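Long-range contact in manganese-dependent inorganic pyrophosphatase (Methanocaldococcus jannaschii, PDB 2EB0), which hydrolyses inorganic diphosphate to two phosphate ions, using a pair of manganese ions bound in each subunit: residues D11-A16 and S142-D147. Residues are numbered along the deposited sequence.
With MN (manganese (II) ion), chain E; MN (manganese (II) ion), chain F.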
loop_
_atom_site.group_PDB
_atom_site.type_symbol
_atom_site.label_atom_id
_atom_site.label_comp_id
_atom_site.label_asym_id
_atom_site.label_seq_id
_atom_site.Cartn_x
_atom_site.Cartn_y
_atom_site.Cartn_z
ATOM N N ASP B 11 12.562 3.819 16.571
ATOM C CA ASP B 11 13.981 3.604 16.342
ATOM C C ASP B 11 14.423 4.854 15.592
ATOM O O ASP B 11 13.607 5.745 15.328
ATOM C CB ASP B 11 14.240 2.362 15.495
ATOM C CG ASP B 11 13.367 2.307 14.271
ATOM O OD1 ASP B 11 12.913 3.373 13.801
ATOM O OD2 ASP B 11 13.145 1.186 13.770
ATOM N N THR B 12 15.701 4.918 15.247
ATOM C CA THR B 12 16.235 6.073 14.551
ATOM C C THR B 12 15.549 6.374 13.228
ATOM O O THR B 12 15.350 7.543 12.901
ATOM C CB THR B 12 17.738 5.906 14.311
ATOM O OG1 THR B 12 18.403 5.879 15.576
ATOM C CG2 THR B 12 18.287 7.061 13.468
ATOM N N ASP B 13 15.195 5.337 12.469
ATOM C CA ASP B 13 14.532 5.552 11.181
ATOM C C ASP B 13 13.221 6.293 11.417
ATOM O O ASP B 13 12.946 7.289 10.765
ATOM C CB ASP B 13 14.241 4.221 10.466
ATOM C CG ASP B 13 13.805 4.417 9.014
ATOM O OD1 ASP B 13 13.154 3.516 8.455
ATOM O OD2 ASP B 13 14.116 5.465 8.415
ATOM N N SER B 14 12.424 5.800 12.364
ATOM C CA SER B 14 11.146 6.410 12.709
ATOM C C SER B 14 11.262 7.878 13.130
ATOM O O SER B 14 10.418 8.697 12.774
ATOM C CB SER B 14 10.478 5.627 13.846
ATOM O OG SER B 14 9.544 4.684 13.348
ATOM N N ILE B 15 12.300 8.195 13.900
ATOM C CA ILE B 15 12.515 9.552 14.393
ATOM C C ILE B 15 13.012 10.477 13.291
ATOM O O ILE B 15 12.409 11.517 13.042
ATOM C CB ILE B 15 13.513 9.547 15.578
ATOM C CG1 ILE B 15 12.901 8.777 16.756
ATOM C CG2 ILE B 15 13.877 10.968 15.992
ATOM C CD1 ILE B 15 11.643 9.413 17.328
ATOM N N ALA B 16 14.101 10.088 12.635
ATOM C CA ALA B 16 14.678 10.872 11.548
ATOM C C ALA B 16 13.679 11.091 10.411
ATOM O O ALA B 16 13.514 12.209 9.930
ATOM C CB ALA B 16 15.928 10.178 11.013
ATOM N N SER B 142 22.075 8.522 9.222
ATOM C CA SER B 142 22.050 7.694 10.422
ATOM C C SER B 142 20.929 6.658 10.335
ATOM O O SER B 142 21.112 5.494 10.699
ATOM C CB SER B 142 21.841 8.571 11.657
ATOM O OG SER B 142 22.772 9.635 11.669
ATOM N N ALA B 143 19.773 7.093 9.848
ATOM C CA ALA B 143 18.622 6.211 9.717
ATOM C C ALA B 143 18.944 5.046 8.795
ATOM O O ALA B 143 18.627 3.900 9.105
ATOM C CB ALA B 143 17.415 6.991 9.181
ATOM N N ILE B 144 19.576 5.336 7.663
ATOM C CA ILE B 144 19.927 4.287 6.720
ATOM C C ILE B 144 20.890 3.291 7.362
ATOM O O ILE B 144 20.657 2.083 7.330
ATOM C CB ILE B 144 20.549 4.876 5.428
ATOM C CG1 ILE B 144 19.521 5.791 4.739
ATOM C CG2 ILE B 144 20.950 3.757 4.484
ATOM C CD1 ILE B 144 19.948 6.333 3.391
ATOM N N ILE B 145 21.960 3.802 7.963
ATOM C CA ILE B 145 22.939 2.951 8.614
ATOM C C ILE B 145 22.291 2.125 9.721
ATOM O O ILE B 145 22.571 0.936 9.871
ATOM C CB ILE B 145 24.078 3.781 9.231
ATOM C CG1 ILE B 145 24.965 4.342 8.116
ATOM C CG2 ILE B 145 24.882 2.920 10.217
ATOM C CD1 ILE B 145 25.930 5.422 8.571
ATOM N N SER B 146 21.430 2.766 10.499
ATOM C CA SER B 146 20.770 2.094 11.600
ATOM C C SER B 146 19.872 0.972 11.128
ATOM O O SER B 146 19.958 -0.152 11.612
ATOM C CB SER B 146 19.940 3.094 12.402
ATOM O OG SER B 146 19.118 2.405 13.330
ATOM N N ASP B 147 19.010 1.280 10.169
ATOM C CA ASP B 147 18.071 0.293 9.661
ATOM C C ASP B 147 18.703 -0.892 8.933
ATOM O O ASP B 147 18.207 -2.016 9.017
ATOM C CB ASP B 147 17.057 0.987 8.762
ATOM C CG ASP B 147 15.662 0.936 9.332
ATOM O OD1 ASP B 147 15.515 1.074 10.566
ATOM O OD2 ASP B 147 14.711 0.763 8.549
HETATM MN MN MN E . 12.590 1.607 9.251
HETATM MN MN MN F . 11.358 1.434 12.404
HETATM O O HOH W 1 16.274 2.714 12.646
#
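Start at Ala143, which loses about 60 Å² of surface to the other segment. Its methyl group faces the first turn of helix 12-25, with CB 3.7 Å from Asp13 OD2 and 4.0 Å from Ala16 CB, while Thr12 CG2 lies 3.9 Å from Ala143 CA. Such a small side chain is consistent with the 8.4 Å between the axes of the two helix segments, antiparallel at 160°. Asp13, next in buried area, binds the manganese of chain E through OD1 at 2.1 Å, and Asp147 OD2 completes the link from the other helix at 2.4 Å. Those two carboxylate oxygens, Asp13 OD1 and Asp147 OD2, sit only 3.2 Å apart, tolerable because the cation holds both; Asp13 OD1 also accepts from Thr109 N. No direct hydrogen bond joins the segments; instead one water accepts from Asp13 N (2.8 Å) and donates to Ser146 OG (2.9 Å) and Asp147 OD1 (2.8 Å). Thr12 OG1 and Ser146 OG both hydrogen-bond to Glu38. Asp11 N-caps the helix through OD1, which takes Ser14 N at 2.9 Å, leaving OD2 to bind the second manganese, of chain F, at 2.3 Å. Carboxylates from one helix's start and another's end, with Asp66 bridging the metals and His7 and His88 completing the protein ligands, make up the dinuclear manganese centre of the DHH domain in family II pyrophosphatases.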